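Local coordinates for maltose ABC transporter, periplasmic maltose-binding protein (PDB 2GHB) that probably binds maltose or related maltooligosaccharides in the periplasm and delivers them to an ABC transporter for uptake into the cell, at residues 106-111 with 259-264; 61-66 with 331-336. All coordinates share one frame; numbering follows the deposited sequence.

Contact 1: residues 106-111 with 259-264; sequences YAMEAI and PFVGVQ
Two consecutive residues, Tyr106 and Ala107, sit opposite the single residue Gln264, a classic beta bulge in the antiparallel pairing of strands 100-116 and 260-268, part of the mixed sheet of this periplasmic solute-binding protein. The carbonyl oxygen of Gln264 receives two backbone donors: Tyr106 N at 2.9 Å with an N-H...O angle of 156°, and Ala107 N in a weak bond. The same oxygen lies over one face of the Tyr106 ring, offset toward the rim. A chi1 of 62° turns that ring back over Gln264 and puts the hydroxyl oxygen OH 3.5 Å from Gln264 CB. The Tyr106 ring and the Gln264 side-chain amide lie 36° apart. Past the bulge, Gln264 N to Ala107 O, 2.8 Å, is nearly straight, and Gly262 N meets Glu109 O in its carbonyl plane, whereas the return bond from Glu109 N to Gly262 O is weak and bent. On one sheet face Met108 CG rests against Val263 CG2, and Met108 CB against Val261 CG1. Ala110 CB packs 4.1 Å from Pro259 CG, and a water bridges Ile111 N to Phe260 O. A second water donates to Gln264 OE1 and lies in the ring plane of Tyr106, 2.8 Å from OH.

Contact 2: residues 61-66 with 331-336; sequences GAHDWV and MPNVPQ
Met331 opens the second segment by offering its carbonyl oxygen to the imidazole of His63. The bond from His63 NE2 to Met331 O is 2.7 Å long, with an N-H...O angle of 155°. It uses a lone pair of the oxygen, since the donor lies in the carbonyl plane, and the oxygen is only 12° out of the ring plane. His63 CG sits between its own backbone N and carbonyl carbon (chi1 88°), a torsion that swings the imidazole across to the 331-336 loop. Its other nitrogen, ND1, makes a weak bond to Val263 O, so the ring is held at two points of its rim. Met331 CB also approaches Asp64 OD1, at 4.0 Å, the two side chains crossing at a slant.

At Pro332 the link is through solvent: one water donates to Asp64 OD1 at 2.7 Å and also approaches Pro332 O, at a distance so short that its exact length is doubtful. In this periplasmic binding protein of the extracellular solute-binding family, these contacts join the turn that leaves strand 58-62 of the mixed sheet, where Val66 N bonds back to His63 O, to the irregular loop between strand 329-330 and helix 340-352.

Asn333 comes next and points its CB into the turn. That CB lies 3.0 Å from His63 O, a close approach, and 4.0 Å from His63 CD2, while the amide and imidazole planes are steeply inclined to each other. The backbones are near here too, with Asp64 CA and Asn333 CA separated by 4.1 Å. Farther out, Asn333 ND2 passes 3.8 Å from Val66 CB, but this is packing alone: the amide nitrogen spends its hydrogen bonds on the carbonyl oxygens of Ala94 and Ser96, which fix the amide beside the valine.

Overall arrangement
Strand 260-268 connects the two contacts, whose centres lie about 12 Å apart. Contact 1 takes up one edge of this strand with residues 106-111; strands 58-62 and 329-330 also pair with it, and each runs on into a segment of contact 2. The direct evidence is two probable backbone hydrogen bonds, His63 N to Val263 O at 2.8 Å and Met331 N to Val261 O at 3.1 Å, together with packing of Phe260 CD1 on Met331 CG. Contact 1 is central, its centre about 2 Å from the chain centre, whereas the centre of contact 2 lies about 11 Å out, where the 331-336 loop leaves the sheet.

Contact 1: residues 106-111 with 259-264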
ATOM      1  N   TYR A 106      -9.797   6.145  -1.563  1.00 23.33           N
ATOM      2  CA  TYR A 106      -9.451   7.223  -2.484  1.00 24.33           C
ATOM      3  C   TYR A 106      -7.965   7.278  -2.912  1.00 25.25           C
ATOM      4  O   TYR A 106      -7.624   8.029  -3.854  1.00 25.64           O
ATOM      5  CB  TYR A 106      -9.811   8.562  -1.897  1.00 23.88           C
ATOM      6  CG  TYR A 106      -9.101   8.913  -0.622  1.00 23.33           C
ATOM      7  CD1 TYR A 106      -7.896   9.592  -0.647  1.00 23.43           C
ATOM      8  CD2 TYR A 106      -9.650   8.614   0.608  1.00 24.07           C
ATOM      9  CE1 TYR A 106      -7.245   9.951   0.512  1.00 23.99           C
ATOM     10  CE2 TYR A 106      -8.989   8.964   1.809  1.00 22.30           C
ATOM     11  CZ  TYR A 106      -7.809   9.631   1.748  1.00 24.47           C
ATOM     12  OH  TYR A 106      -7.134   9.989   2.899  1.00 24.66           O
ATOM     13  N   ALA A 107      -7.099   6.513  -2.241  1.00 25.40           N
ATOM     14  CA  ALA A 107      -5.661   6.558  -2.494  1.00 25.57           C
ATOM     15  C   ALA A 107      -5.000   5.265  -2.091  1.00 26.67           C
ATOM     16  O   ALA A 107      -5.370   4.680  -1.066  1.00 26.32           O
ATOM     17  CB  ALA A 107      -5.019   7.709  -1.725  1.00 25.39           C
ATOM     18  N   MET A 108      -4.000   4.865  -2.876  1.00 27.48           N
ATOM     19  CA  MET A 108      -3.171   3.686  -2.629  1.00 28.32           C
ATOM     20  C   MET A 108      -1.693   4.123  -2.551  1.00 29.19           C
ATOM     21  O   MET A 108      -1.318   5.215  -2.995  1.00 29.21           O
ATOM     22  CB  MET A 108      -3.300   2.672  -3.762  1.00 28.65           C
ATOM     23  CG  MET A 108      -4.640   2.030  -3.942  1.00 28.80           C
ATOM     24  SD  MET A 108      -4.647   0.729  -5.172  1.00 30.11           S
ATOM     25  CE  MET A 108      -4.287   1.577  -6.706  1.00 31.54           C
ATOM     26  N   GLU A 109      -0.873   3.257  -1.978  1.00 29.65           N
ATOM     27  CA  GLU A 109       0.552   3.495  -1.797  1.00 29.92           C
ATOM     28  C   GLU A 109       1.272   2.164  -1.876  1.00 30.03           C
ATOM     29  O   GLU A 109       1.011   1.281  -1.069  1.00 29.28           O
ATOM     30  CB  GLU A 109       0.806   4.091  -0.426  1.00 29.83           C
ATOM     31  CG  GLU A 109       2.180   4.718  -0.270  1.00 31.41           C
ATOM     32  CD  GLU A 109       2.328   5.456   1.053  1.00 32.80           C
ATOM     33  OE1 GLU A 109       2.135   4.827   2.109  1.00 37.92           O
ATOM     34  OE2 GLU A 109       2.606   6.670   1.031  1.00 39.77           O
ATOM     35  N   ALA A 110       2.145   2.003  -2.865  1.00 30.33           N
ATOM     36  CA  ALA A 110       3.052   0.838  -2.901  1.00 30.07           C
ATOM     37  C   ALA A 110       4.416   1.183  -3.505  1.00 30.68           C
ATOM     38  O   ALA A 110       4.576   2.242  -4.138  1.00 30.42           O
ATOM     39  CB  ALA A 110       2.422  -0.305  -3.638  1.00 30.15           C
ATOM     40  N   ILE A 111       5.404   0.309  -3.266  1.00 30.60           N
ATOM     41  CA  ILE A 111       6.751   0.523  -3.798  1.00 30.69           C
ATOM     42  C   ILE A 111       6.795   0.025  -5.243  1.00 31.00           C
ATOM     43  O   ILE A 111       5.954  -0.789  -5.685  1.00 29.77           O
ATOM     44  CB  ILE A 111       7.873  -0.111  -2.905  1.00 30.48           C
ATOM     45  CG1 ILE A 111       7.804  -1.657  -2.911  1.00 29.35           C
ATOM     46  CG2 ILE A 111       7.812   0.450  -1.501  1.00 30.02           C
ATOM     47  CD1 ILE A 111       8.611  -2.346  -1.768  1.00 30.05           C
ATOM     48  N   PRO A 259       3.589  -6.236  -4.494  1.00 26.38           N
ATOM     49  CA  PRO A 259       4.046  -5.614  -3.282  1.00 26.02           C
ATOM     50  C   PRO A 259       2.916  -5.483  -2.260  1.00 25.36           C
ATOM     51  O   PRO A 259       1.766  -5.708  -2.598  1.00 24.94           O
ATOM     52  CB  PRO A 259       4.516  -4.244  -3.770  1.00 25.97           C
ATOM     53  CG  PRO A 259       3.690  -3.960  -4.921  1.00 26.89           C
ATOM     54  CD  PRO A 259       3.473  -5.260  -5.596  1.00 25.99           C
ATOM     55  N   PHE A 260       3.259  -5.180  -1.023  1.00 25.39           N
ATOM     56  CA  PHE A 260       2.263  -4.707  -0.048  1.00 26.49           C
ATOM     57  C   PHE A 260       1.683  -3.389  -0.562  1.00 26.98           C
ATOM     58  O   PHE A 260       2.400  -2.566  -1.196  1.00 27.78           O
ATOM     59  CB  PHE A 260       2.899  -4.385   1.307  1.00 26.47           C
ATOM     60  CG  PHE A 260       3.026  -5.551   2.262  1.00 26.95           C
ATOM     61  CD1 PHE A 260       1.906  -6.246   2.695  1.00 26.90           C
ATOM     62  CD2 PHE A 260       4.274  -5.914   2.773  1.00 26.72           C
ATOM     63  CE1 PHE A 260       2.016  -7.280   3.590  1.00 27.74           C
ATOM     64  CE2 PHE A 260       4.393  -6.962   3.670  1.00 26.06           C
ATOM     65  CZ  PHE A 260       3.244  -7.627   4.107  1.00 27.39           C
ATOM     66  N   VAL A 261       0.422  -3.146  -0.226  1.00 27.27           N
ATOM     67  CA  VAL A 261      -0.279  -1.910  -0.617  1.00 27.18           C
ATOM     68  C   VAL A 261      -0.958  -1.344   0.629  1.00 27.36           C
ATOM     69  O   VAL A 261      -1.626  -2.071   1.377  1.00 26.22           O
ATOM     70  CB  VAL A 261      -1.360  -2.192  -1.664  1.00 27.18           C
ATOM     71  CG1 VAL A 261      -2.140  -0.911  -2.050  1.00 26.71           C
ATOM     72  CG2 VAL A 261      -0.770  -2.883  -2.847  1.00 28.24           C
ATOM     73  N   GLY A 262      -0.763  -0.056   0.849  1.00 27.75           N
ATOM     74  CA  GLY A 262      -1.465   0.674   1.885  1.00 27.55           C
ATOM     75  C   GLY A 262      -2.493   1.553   1.208  1.00 28.30           C
ATOM     76  O   GLY A 262      -2.220   2.123   0.123  1.00 27.99           O
ATOM     77  N   VAL A 263      -3.667   1.667   1.837  1.00 26.97           N
ATOM     78  CA  VAL A 263      -4.844   2.288   1.205  1.00 27.16           C
ATOM     79  C   VAL A 263      -5.506   3.249   2.201  1.00 27.50           C
ATOM     80  O   VAL A 263      -5.621   2.947   3.418  1.00 25.56           O
ATOM     81  CB  VAL A 263      -5.868   1.217   0.715  1.00 26.81           C
ATOM     82  CG1 VAL A 263      -6.985   1.845  -0.100  1.00 25.66           C
ATOM     83  CG2 VAL A 263      -5.198   0.162  -0.164  1.00 27.09           C
ATOM     84  N   GLN A 264      -5.893   4.419   1.698  1.00 27.11           N
ATOM     85  CA  GLN A 264      -6.602   5.388   2.490  1.00 27.61           C
ATOM     86  C   GLN A 264      -8.014   5.480   1.948  1.00 26.29           C
ATOM     87  O   GLN A 264      -8.237   5.344   0.743  1.00 24.87           O
ATOM     88  CB  GLN A 264      -5.882   6.731   2.447  1.00 28.67           C
ATOM     89  CG  GLN A 264      -4.493   6.732   3.095  1.00 30.55           C
ATOM     90  CD  GLN A 264      -3.824   8.098   3.013  1.00 33.74           C
ATOM     91  OE1 GLN A 264      -3.777   8.719   1.952  1.00 42.85           O
ATOM     92  NE2 GLN A 264      -3.304   8.585   4.150  1.00 42.50           N
TER
HETATM   93  O   HOH W   1      -4.809  11.491   2.787  1.00 39.24           O
HETATM   94  O   HOH W   2       4.912  -1.601  -1.144  1.00 24.67           O

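Contact 2: residues 61-66 with 331-336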
ATOM      1  N   GLY A  61      -9.351   7.597   6.847  1.00 27.40           N
ATOM      2  CA  GLY A  61      -8.418   6.819   7.652  1.00 27.71           C
ATOM      3  C   GLY A  61      -7.692   5.765   6.848  1.00 28.02           C
ATOM      4  O   GLY A  61      -7.936   5.609   5.649  1.00 28.00           O
ATOM      5  N   ALA A  62      -6.833   5.018   7.529  1.00 28.53           N
ATOM      6  CA  ALA A  62      -6.042   3.966   6.889  1.00 29.09           C
ATOM      7  C   ALA A  62      -6.830   2.680   6.872  1.00 29.50           C
ATOM      8  O   ALA A  62      -7.549   2.362   7.828  1.00 28.80           O
ATOM      9  CB  ALA A  62      -4.697   3.788   7.624  1.00 29.38           C
ATOM     10  N   HIS A  63      -6.704   1.929   5.782  1.00 29.33           N
ATOM     11  CA  HIS A  63      -7.355   0.643   5.677  1.00 30.40           C
ATOM     12  C   HIS A  63      -6.947  -0.310   6.824  1.00 31.40           C
ATOM     13  O   HIS A  63      -7.680  -1.255   7.142  1.00 30.51           O
ATOM     14  CB  HIS A  63      -7.062  -0.016   4.332  1.00 29.54           C
ATOM     15  CG  HIS A  63      -5.807  -0.836   4.342  1.00 29.36           C
ATOM     16  ND1 HIS A  63      -4.561  -0.263   4.244  1.00 28.21           N
ATOM     17  CD2 HIS A  63      -5.600  -2.168   4.525  1.00 27.44           C
ATOM     18  CE1 HIS A  63      -3.638  -1.215   4.311  1.00 31.40           C
ATOM     19  NE2 HIS A  63      -4.243  -2.382   4.479  1.00 27.62           N
ATOM     20  N   ASP A  64      -5.791  -0.052   7.438  1.00 32.63           N
ATOM     21  CA  ASP A  64      -5.244  -0.898   8.517  1.00 33.78           C
ATOM     22  C   ASP A  64      -6.199  -0.915   9.727  1.00 34.26           C
ATOM     23  O   ASP A  64      -6.220  -1.882  10.501  1.00 34.53           O
ATOM     24  CB  ASP A  64      -3.853  -0.392   8.983  1.00 34.60           C
ATOM     25  CG  ASP A  64      -2.809  -0.357   7.861  1.00 37.83           C
ATOM     26  OD1 ASP A  64      -2.043  -1.350   7.702  1.00 39.87           O
ATOM     27  OD2 ASP A  64      -2.749   0.672   7.127  1.00 43.44           O
ATOM     28  N   TRP A  65      -6.972   0.157   9.881  1.00 34.14           N
ATOM     29  CA  TRP A  65      -7.907   0.296  11.001  1.00 33.81           C
ATOM     30  C   TRP A  65      -9.197  -0.498  10.820  1.00 33.47           C
ATOM     31  O   TRP A  65      -9.952  -0.632  11.755  1.00 34.12           O
ATOM     32  CB  TRP A  65      -8.290   1.748  11.215  1.00 34.05           C
ATOM     33  CG  TRP A  65      -7.159   2.724  11.243  1.00 34.00           C
ATOM     34  CD1 TRP A  65      -5.834   2.451  11.349  1.00 34.26           C
ATOM     35  CD2 TRP A  65      -7.272   4.146  11.170  1.00 34.91           C
ATOM     36  NE1 TRP A  65      -5.114   3.615  11.367  1.00 34.90           N
ATOM     37  CE2 TRP A  65      -5.970   4.673  11.243  1.00 33.74           C
ATOM     38  CE3 TRP A  65      -8.351   5.025  11.043  1.00 34.09           C
ATOM     39  CZ2 TRP A  65      -5.710   6.031  11.179  1.00 35.12           C
ATOM     40  CZ3 TRP A  65      -8.099   6.376  11.004  1.00 34.73           C
ATOM     41  CH2 TRP A  65      -6.785   6.874  11.080  1.00 34.49           C
ATOM     42  N   VAL A  66      -9.468  -1.002   9.627  1.00 33.07           N
ATOM     43  CA  VAL A  66     -10.781  -1.562   9.327  1.00 33.20           C
ATOM     44  C   VAL A  66     -11.147  -2.749  10.255  1.00 33.56           C
ATOM     45  O   VAL A  66     -12.251  -2.793  10.770  1.00 32.74           O
ATOM     46  CB  VAL A  66     -10.905  -1.896   7.816  1.00 32.86           C
ATOM     47  CG1 VAL A  66     -12.121  -2.763   7.516  1.00 31.44           C
ATOM     48  CG2 VAL A  66     -10.948  -0.584   6.993  1.00 32.29           C
ATOM     49  N   MET A 331      -1.821  -4.661   3.094  1.00 31.04           N
ATOM     50  CA  MET A 331      -1.272  -5.071   4.364  1.00 32.82           C
ATOM     51  C   MET A 331      -2.459  -5.526   5.220  1.00 32.94           C
ATOM     52  O   MET A 331      -3.451  -4.812   5.308  1.00 32.47           O
ATOM     53  CB  MET A 331      -0.521  -3.927   5.017  1.00 33.19           C
ATOM     54  CG  MET A 331       0.705  -3.547   4.206  1.00 35.26           C
ATOM     55  SD  MET A 331       1.712  -2.296   4.941  1.00 37.36           S
ATOM     56  CE  MET A 331       0.977  -0.826   4.244  1.00 36.18           C
ATOM     57  N   PRO A 332      -2.395  -6.738   5.801  1.00 33.70           N
ATOM     58  CA  PRO A 332      -3.601  -7.222   6.509  1.00 33.52           C
ATOM     59  C   PRO A 332      -4.099  -6.241   7.569  1.00 33.17           C
ATOM     60  O   PRO A 332      -3.330  -5.744   8.379  1.00 31.33           O
ATOM     61  CB  PRO A 332      -3.147  -8.577   7.089  1.00 33.71           C
ATOM     62  CG  PRO A 332      -2.074  -9.040   6.076  1.00 32.98           C
ATOM     63  CD  PRO A 332      -1.317  -7.744   5.842  1.00 33.81           C
ATOM     64  N   ASN A 333      -5.399  -5.959   7.498  1.00 34.51           N
ATOM     65  CA  ASN A 333      -6.056  -4.938   8.323  1.00 35.67           C
ATOM     66  C   ASN A 333      -6.589  -5.477   9.677  1.00 37.24           C
ATOM     67  O   ASN A 333      -7.540  -4.927  10.272  1.00 36.88           O
ATOM     68  CB  ASN A 333      -7.178  -4.225   7.520  1.00 35.34           C
ATOM     69  CG  ASN A 333      -8.248  -5.157   7.011  1.00 33.86           C
ATOM     70  OD1 ASN A 333      -8.402  -6.289   7.484  1.00 37.64           O
ATOM     71  ND2 ASN A 333      -8.987  -4.704   6.011  1.00 31.43           N
ATOM     72  N   VAL A 334      -5.937  -6.522  10.176  1.00 37.87           N
ATOM     73  CA  VAL A 334      -6.382  -7.206  11.374  1.00 38.74           C
ATOM     74  C   VAL A 334      -5.246  -7.133  12.367  1.00 39.67           C
ATOM     75  O   VAL A 334      -4.088  -7.024  11.976  1.00 39.80           O
ATOM     76  CB  VAL A 334      -6.794  -8.648  11.066  1.00 38.80           C
ATOM     77  CG1 VAL A 334      -7.750  -8.667   9.890  1.00 39.65           C
ATOM     78  CG2 VAL A 334      -5.578  -9.523  10.760  1.00 40.24           C
ATOM     79  N   PRO A 335      -5.566  -7.167  13.668  1.00 40.78           N
ATOM     80  CA  PRO A 335      -4.549  -6.914  14.698  1.00 40.97           C
ATOM     81  C   PRO A 335      -3.464  -7.993  14.822  1.00 41.09           C
ATOM     82  O   PRO A 335      -2.410  -7.724  15.375  1.00 41.47           O
ATOM     83  CB  PRO A 335      -5.371  -6.823  15.987  1.00 40.95           C
ATOM     84  CG  PRO A 335      -6.619  -7.542  15.713  1.00 40.45           C
ATOM     85  CD  PRO A 335      -6.897  -7.434  14.250  1.00 40.99           C
ATOM     86  N   GLN A 336      -3.734  -9.182  14.305  1.00 41.68           N
ATOM     87  CA  GLN A 336      -2.753 -10.276  14.253  1.00 42.49           C
ATOM     88  C   GLN A 336      -1.530  -9.955  13.370  1.00 42.79           C
ATOM     89  O   GLN A 336      -0.483 -10.610  13.498  1.00 42.75           O
ATOM     90  CB  GLN A 336      -3.413 -11.552  13.713  1.00 42.94           C
ATOM     91  CG  GLN A 336      -4.479 -12.193  14.617  1.00 44.26           C
ATOM     92  CD  GLN A 336      -5.750 -11.355  14.761  1.00 47.06           C
ATOM     93  OE1 GLN A 336      -6.291 -10.830  13.782  1.00 44.75           O
ATOM     94  NE2 GLN A 336      -6.225 -11.220  16.005  1.00 49.50           N
TER
HETATM   95  O   HOH W   3      -1.670  -3.907   8.483  1.00 42.98           O